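Local coordinates for oligopeptide-binding protein oppA (Lactococcus lactis, PDB 3DRF), which binds oligopeptides as the receptor of the OppABCDF ABC transporter, closing round them like a Venus fly-trap for uptake into the cell, at residues 138-143 / 189-194; 299-304 / 540-545; 305-310 / 331-336. One frame throughout, in Å; residues are numbered along the deposited sequence.

Overall arrangement
Contact 2 touches the ligand: the Tyr301 hydroxyl, on the strand pair 299-304 / 540-545, is hydrogen-bonded to the backbone of the bound peptide, and the contact's centre is about 11 Å from that of the chain. Contact 3 follows directly on the same strand, 292-307, where segment 305-310 packs against helix 330-339; the centres of contacts 2 and 3 are 22 Å apart, and along the chain contact 3 is nested inside the loop that contact 2 closes. Contact 1, between two loops, stands apart. Its centre is 25 Å from that of contact 2 and 31 Å from that of contact 3, with nearest atoms about 11 Å and 15 Å away.

Contact 1: 138-143 / 189-194; sequences DSLANI and YFLETV
Ser139 and Tyr189 join two loops in a buried, water-bridged packing contact: 138-143, whose residues 138-142 have helical backbone angles, lies between helix 116-127 and helix 146-150, whereas the loop segment 189-194 precedes helix 197-200. The CB of Ser139 stands over one face of the Tyr189 ring, offset toward the rim, 4.1 Å from its centroid and 24° off the normal, a CH-pi contact. Asn142 crosses the tyrosine side chain at about a right angle, its amide plane 89° from the ring. A water between the loops donates to Ser139 O at 2.9 Å and to Tyr189 O at 2.7 Å and accepts from Asn142 ND2, while lying in the ring plane at the Tyr189 edge. Beyond it, Leu140 CD2 meets Leu191 CG at 4.3 Å, and both leucines rest on Ile126 of helix 116-127. The polar ends bond elsewhere: Ser139 OG to Asp483, Tyr189 OH to Asp509, and Asn142 ND2 also to Glu177 O. Two backbone carbonyls, one from each loop, share a single water as donor, which would probably satisfy them in this buried seam, and the loops are coupled through that water, a ring face and leucine packing.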
# COMPACT_ATOMS: atom_id res chain seq x y z
N ASP A 138 -12.80 0.06 -8.28
CA ASP A 138 -13.90 -0.72 -8.83
C ASP A 138 -14.31 -1.92 -7.95
O ASP A 138 -15.38 -2.47 -8.13
CB ASP A 138 -13.59 -1.18 -10.25
CG ASP A 138 -13.70 -0.05 -11.24
OD1 ASP A 138 -14.82 0.47 -11.36
OD2 ASP A 138 -12.68 0.31 -11.88
N SER A 139 -13.48 -2.30 -6.98
CA SER A 139 -13.92 -3.39 -6.06
C SER A 139 -15.20 -2.99 -5.31
O SER A 139 -16.05 -3.79 -5.07
CB SER A 139 -12.84 -3.67 -5.02
OG SER A 139 -11.58 -4.04 -5.62
N LEU A 140 -15.30 -1.72 -4.93
CA LEU A 140 -16.46 -1.22 -4.13
C LEU A 140 -17.76 -1.10 -4.94
O LEU A 140 -18.80 -1.08 -4.40
CB LEU A 140 -16.09 0.11 -3.46
CG LEU A 140 -15.02 -0.08 -2.33
CD1 LEU A 140 -14.66 1.30 -1.79
CD2 LEU A 140 -15.53 -0.98 -1.17
N ALA A 141 -17.64 -1.06 -6.28
CA ALA A 141 -18.82 -1.05 -7.19
C ALA A 141 -19.66 -2.34 -7.15
O ALA A 141 -20.76 -2.38 -7.54
CB ALA A 141 -18.36 -0.75 -8.62
N ASN A 142 -19.05 -3.38 -6.60
CA ASN A 142 -19.69 -4.70 -6.43
C ASN A 142 -20.62 -4.82 -5.21
O ASN A 142 -21.29 -5.78 -5.09
CB ASN A 142 -18.61 -5.82 -6.49
CG ASN A 142 -19.18 -7.25 -6.24
OD1 ASN A 142 -19.92 -7.75 -7.02
ND2 ASN A 142 -18.78 -7.84 -5.16
N ILE A 143 -20.67 -3.79 -4.38
CA ILE A 143 -21.68 -3.70 -3.31
C ILE A 143 -22.90 -2.97 -3.87
O ILE A 143 -22.80 -1.89 -4.36
CB ILE A 143 -21.11 -3.00 -2.06
CG1 ILE A 143 -20.07 -3.91 -1.40
CG2 ILE A 143 -22.28 -2.72 -1.02
CD1 ILE A 143 -19.26 -3.17 -0.27
N TYR A 189 -13.10 -6.25 -1.48
CA TYR A 189 -14.56 -6.29 -1.85
C TYR A 189 -15.50 -5.98 -0.68
O TYR A 189 -16.58 -5.54 -0.89
CB TYR A 189 -14.90 -7.61 -2.56
CG TYR A 189 -14.26 -7.69 -3.95
CD1 TYR A 189 -14.81 -7.01 -5.00
CD2 TYR A 189 -13.06 -8.39 -4.17
CE1 TYR A 189 -14.25 -7.05 -6.28
CE2 TYR A 189 -12.46 -8.42 -5.44
CZ TYR A 189 -13.07 -7.73 -6.49
OH TYR A 189 -12.54 -7.71 -7.76
N PHE A 190 -15.04 -6.21 0.54
CA PHE A 190 -15.69 -5.66 1.75
C PHE A 190 -14.57 -5.19 2.65
O PHE A 190 -13.49 -5.68 2.64
CB PHE A 190 -16.67 -6.62 2.43
CG PHE A 190 -16.05 -7.91 2.95
CD1 PHE A 190 -15.53 -7.98 4.25
CD2 PHE A 190 -16.01 -9.06 2.14
CE1 PHE A 190 -14.98 -9.19 4.73
CE2 PHE A 190 -15.45 -10.23 2.62
CZ PHE A 190 -14.97 -10.33 3.88
N LEU A 191 -14.87 -4.15 3.39
CA LEU A 191 -13.88 -3.46 4.24
C LEU A 191 -13.83 -4.12 5.62
O LEU A 191 -14.69 -4.86 6.00
CB LEU A 191 -14.19 -1.93 4.33
CG LEU A 191 -14.25 -1.20 2.95
CD1 LEU A 191 -14.69 0.27 3.08
CD2 LEU A 191 -12.84 -1.33 2.20
N GLU A 192 -12.79 -3.75 6.37
CA GLU A 192 -12.46 -4.51 7.59
C GLU A 192 -12.18 -3.65 8.78
O GLU A 192 -11.63 -4.11 9.73
CB GLU A 192 -11.22 -5.43 7.32
CG GLU A 192 -11.38 -6.35 6.07
CD GLU A 192 -10.20 -7.28 5.86
OE1 GLU A 192 -9.58 -7.73 6.81
OE2 GLU A 192 -9.96 -7.56 4.72
N THR A 193 -12.57 -2.37 8.72
CA THR A 193 -12.37 -1.43 9.84
C THR A 193 -13.68 -0.73 10.20
O THR A 193 -14.58 -0.72 9.44
CB THR A 193 -11.29 -0.36 9.47
OG1 THR A 193 -11.74 0.40 8.33
CG2 THR A 193 -9.94 -1.02 9.10
N VAL A 194 -13.69 -0.17 11.40
CA VAL A 194 -14.77 0.70 11.91
C VAL A 194 -14.26 2.14 12.13
O VAL A 194 -13.13 2.37 12.32
CB VAL A 194 -15.35 0.14 13.26
CG1 VAL A 194 -16.27 -1.05 13.00
CG2 VAL A 194 -14.25 -0.24 14.27
O HOH W 1 -17.62 -5.58 -3.42

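Contact 2: 299-304 / 540-545; sequences AMYISL and NFMLNY
The backbone N of Asn540 is held by two acceptors of Ser303: the hydroxyl OG at 3.0 Å and, more weakly, the carbonyl O. In return Ser303 N donates to Asn540 O, in the carbonyl plane and nearly straight at 173°, which makes Ser303 and Asn540 a hydrogen-bonded pair of the antiparallel strands 292-307 and 536-549 in the mixed sheet of this solute-binding protein. Toward Ala299 a water enters between the strands. It accepts from Met542 N and lies within hydrogen-bonding reach of both Tyr301 O (2.8 Å) and Ala299 O (3.1 Å). Past that water the direct bonding resumes with Ala299 N to Met542 O at 3.1 Å.

In Tyr301 a chi1 of 175° puts CG anti to the backbone N, and one face of the ring meets Met542. The methionine bends at chi3 and sets CE over the ring centre, 3.5 Å from the centroid and 6° off the normal. SD is above the same ring at 4.3 Å from the centroid, so the pair is a Met-aromatic contact as well as a CH-pi one. The Tyr301 hydroxyl bonds to Ser472 OG and to the backbone of the bound peptide, which links this packing to the binding cavity. An alanine here would probably leave the Met542 methyl without its ring, set that side chain freer to turn, and deprive the peptide backbone of a hydrogen-bond partner.

Ile302 and Phe541 lie side by side and point the same way, CD1 of the isoleucine touching CE1 of the ring. Beside Ser303 OG a second water, 2.8 Å from that oxygen, donates to Asn540 OD1, whereas Asn540 ND2 turns to Asp346 OD2.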
# COMPACT_ATOMS: atom_id res chain seq x y z
N ALA A 299 8.35 -10.10 2.54
CA ALA A 299 7.60 -8.83 2.54
C ALA A 299 6.38 -8.98 1.58
O ALA A 299 6.47 -9.48 0.50
CB ALA A 299 8.47 -7.67 2.16
N MET A 300 5.26 -8.51 2.04
CA MET A 300 4.12 -8.46 1.15
C MET A 300 4.25 -7.10 0.44
O MET A 300 3.77 -6.11 0.92
CB MET A 300 2.85 -8.55 1.96
CG MET A 300 1.77 -9.27 1.18
SD MET A 300 0.78 -10.20 2.37
CE MET A 300 0.45 -8.85 3.35
N TYR A 301 5.10 -7.10 -0.59
CA TYR A 301 5.70 -5.85 -1.15
C TYR A 301 5.99 -5.98 -2.62
O TYR A 301 6.38 -7.01 -3.10
CB TYR A 301 7.03 -5.58 -0.39
CG TYR A 301 7.89 -4.39 -0.87
CD1 TYR A 301 7.80 -3.17 -0.28
CD2 TYR A 301 8.81 -4.55 -1.90
CE1 TYR A 301 8.65 -2.12 -0.69
CE2 TYR A 301 9.61 -3.53 -2.31
CZ TYR A 301 9.52 -2.33 -1.70
OH TYR A 301 10.33 -1.30 -2.07
N ILE A 302 5.86 -4.83 -3.30
CA ILE A 302 6.38 -4.67 -4.66
C ILE A 302 6.81 -3.24 -4.80
O ILE A 302 6.16 -2.30 -4.34
CB ILE A 302 5.29 -5.03 -5.75
CG1 ILE A 302 5.82 -4.99 -7.20
CG2 ILE A 302 4.03 -4.12 -5.70
CD1 ILE A 302 6.85 -6.01 -7.46
N SER A 303 7.95 -3.08 -5.45
CA SER A 303 8.33 -1.78 -6.04
C SER A 303 8.26 -1.85 -7.58
O SER A 303 8.46 -2.86 -8.13
CB SER A 303 9.68 -1.25 -5.56
OG SER A 303 10.73 -2.16 -5.96
N LEU A 304 8.00 -0.70 -8.17
CA LEU A 304 7.73 -0.62 -9.60
C LEU A 304 7.95 0.79 -10.10
O LEU A 304 7.85 1.72 -9.41
CB LEU A 304 6.31 -1.13 -9.95
CG LEU A 304 5.17 -0.19 -9.54
CD1 LEU A 304 3.90 -0.74 -10.19
CD2 LEU A 304 4.99 -0.11 -7.97
N ASN A 540 11.49 -4.52 -7.71
CA ASN A 540 11.94 -5.50 -6.68
C ASN A 540 10.84 -6.20 -5.85
O ASN A 540 9.79 -5.67 -5.56
CB ASN A 540 12.86 -4.82 -5.67
CG ASN A 540 14.25 -4.54 -6.22
OD1 ASN A 540 14.77 -3.49 -6.01
ND2 ASN A 540 14.78 -5.44 -6.85
N PHE A 541 11.18 -7.43 -5.48
CA PHE A 541 10.61 -8.14 -4.34
C PHE A 541 11.61 -8.00 -3.20
O PHE A 541 12.76 -7.72 -3.42
CB PHE A 541 10.41 -9.62 -4.67
CG PHE A 541 9.53 -9.91 -5.90
CD1 PHE A 541 8.34 -9.22 -6.18
CD2 PHE A 541 9.88 -10.92 -6.72
CE1 PHE A 541 7.57 -9.58 -7.31
CE2 PHE A 541 9.10 -11.25 -7.80
CZ PHE A 541 7.97 -10.57 -8.08
N MET A 542 11.13 -8.24 -1.99
CA MET A 542 11.96 -8.04 -0.80
C MET A 542 11.62 -8.97 0.35
O MET A 542 10.55 -9.51 0.43
CB MET A 542 11.79 -6.57 -0.30
CG MET A 542 12.99 -5.90 0.38
SD MET A 542 12.70 -4.12 0.27
CE MET A 542 11.17 -3.99 1.12
N LEU A 543 12.64 -9.12 1.20
CA LEU A 543 12.47 -9.62 2.57
C LEU A 543 12.57 -8.43 3.52
O LEU A 543 13.37 -7.59 3.30
CB LEU A 543 13.59 -10.62 2.97
CG LEU A 543 13.78 -11.84 2.10
CD1 LEU A 543 15.00 -12.71 2.61
CD2 LEU A 543 12.51 -12.58 2.11
N ASN A 544 11.71 -8.40 4.52
CA ASN A 544 11.79 -7.45 5.63
C ASN A 544 12.67 -8.01 6.76
O ASN A 544 12.77 -9.20 6.92
CB ASN A 544 10.38 -7.18 6.20
CG ASN A 544 9.52 -6.30 5.29
OD1 ASN A 544 10.01 -5.57 4.53
ND2 ASN A 544 8.25 -6.48 5.39
N TYR A 545 13.23 -7.10 7.56
CA TYR A 545 13.90 -7.48 8.82
C TYR A 545 13.57 -6.43 9.86
O TYR A 545 13.35 -5.31 9.55
CB TYR A 545 15.42 -7.61 8.63
CG TYR A 545 16.15 -6.28 8.41
CD1 TYR A 545 16.78 -5.63 9.47
CD2 TYR A 545 16.22 -5.70 7.15
CE1 TYR A 545 17.45 -4.48 9.29
CE2 TYR A 545 16.87 -4.50 6.96
CZ TYR A 545 17.50 -3.90 8.05
OH TYR A 545 18.19 -2.76 7.86
O HOH W 2 8.28 -8.71 -1.95
O HOH W 3 13.17 -0.92 -5.47

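Contact 3: 305-310 / 331-336; sequences MYYNLG and NVRQAI
Tyr307 CG lies anti to its own carbonyl carbon (chi1 -62°), and Arg333 CG is placed in the same way; from these starts the ring and the arginine chain cross obliquely, between the end of strand 292-307 and helix 330-339. Along most of its length the ring meets the aliphatic part of the arginine. Ring atom CE2 of Tyr307 comes within 3.6 Å of Arg333 CB, and CD2 lies 3.8 Å from both CG and CD of the same arginine. Ring and guanidinium planes stand 61° apart, far from parallel. The charged group is engaged elsewhere: NH2 bonds to Lys533 O and NH1 to Leu327 O, two carbonyls that fix the far end of the chain while its methylenes stay against the tyrosine.

At the tip of the ring the hydroxyl donates to Arg333 O, 2.8 Å away, in a weak hydrogen bond. The acceptor is a backbone carbonyl of the helix, which ties the strand's side chain to the helix main chain. Ile336, three residues, just under one turn, further on, closes on the same hydroxyl: its CG2 lies 3.3 Å from Tyr307 OH, at the ring edge near the plane. Met305, bent at chi3, reaches this methyl from the strand, with CE 4.1 Å from Ile336 CG2, and the two side chains cross at about a right angle. Leu309 CD1 also touches Arg333 CD at 4.2 Å.

The strand and helix segments run nearly antiparallel, their axes 10.7 Å apart at 160°, as a helix packed on a sheet. Met305 and Tyr307 also touch Ile468 of strand 468-474 and Ile537 of strand 536-549, while Ala335 turns from the strand to pack on helix 381-390.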
# COMPACT_ATOMS: atom_id res chain seq x y z
N MET A 305 8.33 0.83 -11.36
CA MET A 305 8.49 2.08 -12.05
C MET A 305 7.20 2.40 -12.85
O MET A 305 6.70 1.62 -13.60
CB MET A 305 9.70 1.92 -13.01
CG MET A 305 10.03 3.22 -13.80
SD MET A 305 11.69 3.17 -14.59
CE MET A 305 11.45 1.79 -15.77
N TYR A 306 6.70 3.61 -12.66
CA TYR A 306 5.49 4.11 -13.31
C TYR A 306 5.81 5.08 -14.43
O TYR A 306 6.71 5.89 -14.30
CB TYR A 306 4.66 4.95 -12.30
CG TYR A 306 3.88 4.12 -11.28
CD1 TYR A 306 2.53 3.73 -11.52
CD2 TYR A 306 4.45 3.70 -10.11
CE1 TYR A 306 1.79 2.99 -10.61
CE2 TYR A 306 3.71 2.96 -9.18
CZ TYR A 306 2.40 2.63 -9.44
OH TYR A 306 1.73 1.87 -8.50
N TYR A 307 4.99 5.03 -15.47
CA TYR A 307 4.99 6.03 -16.56
C TYR A 307 3.69 6.86 -16.48
O TYR A 307 2.63 6.31 -16.33
CB TYR A 307 5.08 5.32 -17.90
CG TYR A 307 6.37 4.51 -18.10
CD1 TYR A 307 7.64 5.06 -17.86
CD2 TYR A 307 6.28 3.19 -18.53
CE1 TYR A 307 8.79 4.32 -18.08
CE2 TYR A 307 7.43 2.43 -18.77
CZ TYR A 307 8.67 3.02 -18.53
OH TYR A 307 9.80 2.31 -18.78
N ASN A 308 3.82 8.16 -16.70
CA ASN A 308 2.66 9.05 -16.61
C ASN A 308 2.01 9.12 -17.99
O ASN A 308 2.55 9.68 -18.92
CB ASN A 308 3.14 10.44 -16.14
CG ASN A 308 1.98 11.35 -15.78
OD1 ASN A 308 0.87 10.96 -15.68
ND2 ASN A 308 2.30 12.61 -15.57
N LEU A 309 0.81 8.55 -18.09
CA LEU A 309 0.13 8.35 -19.38
C LEU A 309 -1.25 8.98 -19.47
O LEU A 309 -1.91 8.81 -20.42
CB LEU A 309 -0.00 6.84 -19.64
CG LEU A 309 1.35 6.09 -19.69
CD1 LEU A 309 1.04 4.57 -19.81
CD2 LEU A 309 2.28 6.52 -20.85
N GLY A 310 -1.67 9.68 -18.44
CA GLY A 310 -3.00 10.27 -18.48
C GLY A 310 -3.31 11.15 -17.27
O GLY A 310 -2.47 11.71 -16.68
N ASN A 331 7.24 0.77 -27.58
CA ASN A 331 8.69 0.47 -27.68
C ASN A 331 9.53 1.30 -26.73
O ASN A 331 10.49 0.84 -26.25
CB ASN A 331 9.17 0.69 -29.13
CG ASN A 331 8.83 -0.49 -30.04
OD1 ASN A 331 7.85 -1.11 -29.87
ND2 ASN A 331 9.69 -0.78 -31.00
N VAL A 332 9.15 2.57 -26.56
CA VAL A 332 9.85 3.45 -25.60
C VAL A 332 9.73 2.95 -24.13
O VAL A 332 10.65 2.88 -23.44
CB VAL A 332 9.35 4.90 -25.75
CG1 VAL A 332 10.04 5.84 -24.73
CG2 VAL A 332 9.70 5.41 -27.19
N ARG A 333 8.51 2.63 -23.76
CA ARG A 333 8.23 2.09 -22.39
C ARG A 333 9.05 0.83 -22.11
O ARG A 333 9.64 0.70 -21.12
CB ARG A 333 6.71 1.76 -22.21
CG ARG A 333 5.85 3.07 -22.30
CD ARG A 333 4.38 2.87 -21.81
NE ARG A 333 3.70 1.74 -22.48
CZ ARG A 333 2.96 1.85 -23.58
NH1 ARG A 333 2.83 3.01 -24.20
NH2 ARG A 333 2.35 0.79 -24.11
N GLN A 334 9.06 -0.07 -23.09
CA GLN A 334 9.80 -1.32 -22.95
C GLN A 334 11.32 -1.08 -22.90
O GLN A 334 12.00 -1.61 -22.07
CB GLN A 334 9.47 -2.26 -24.14
CG GLN A 334 7.99 -2.83 -24.10
CD GLN A 334 7.70 -3.68 -25.31
OE1 GLN A 334 8.47 -3.72 -26.21
NE2 GLN A 334 6.61 -4.40 -25.27
N ALA A 335 11.79 -0.19 -23.78
CA ALA A 335 13.24 0.10 -23.88
C ALA A 335 13.78 0.67 -22.55
O ALA A 335 14.80 0.29 -22.08
CB ALA A 335 13.55 1.07 -25.10
N ILE A 336 13.01 1.59 -21.98
CA ILE A 336 13.42 2.25 -20.73
C ILE A 336 13.49 1.21 -19.58
O ILE A 336 14.32 1.25 -18.76
CB ILE A 336 12.51 3.46 -20.47
CG1 ILE A 336 12.84 4.56 -21.49
CG2 ILE A 336 12.66 4.01 -18.99
CD1 ILE A 336 11.85 5.77 -21.49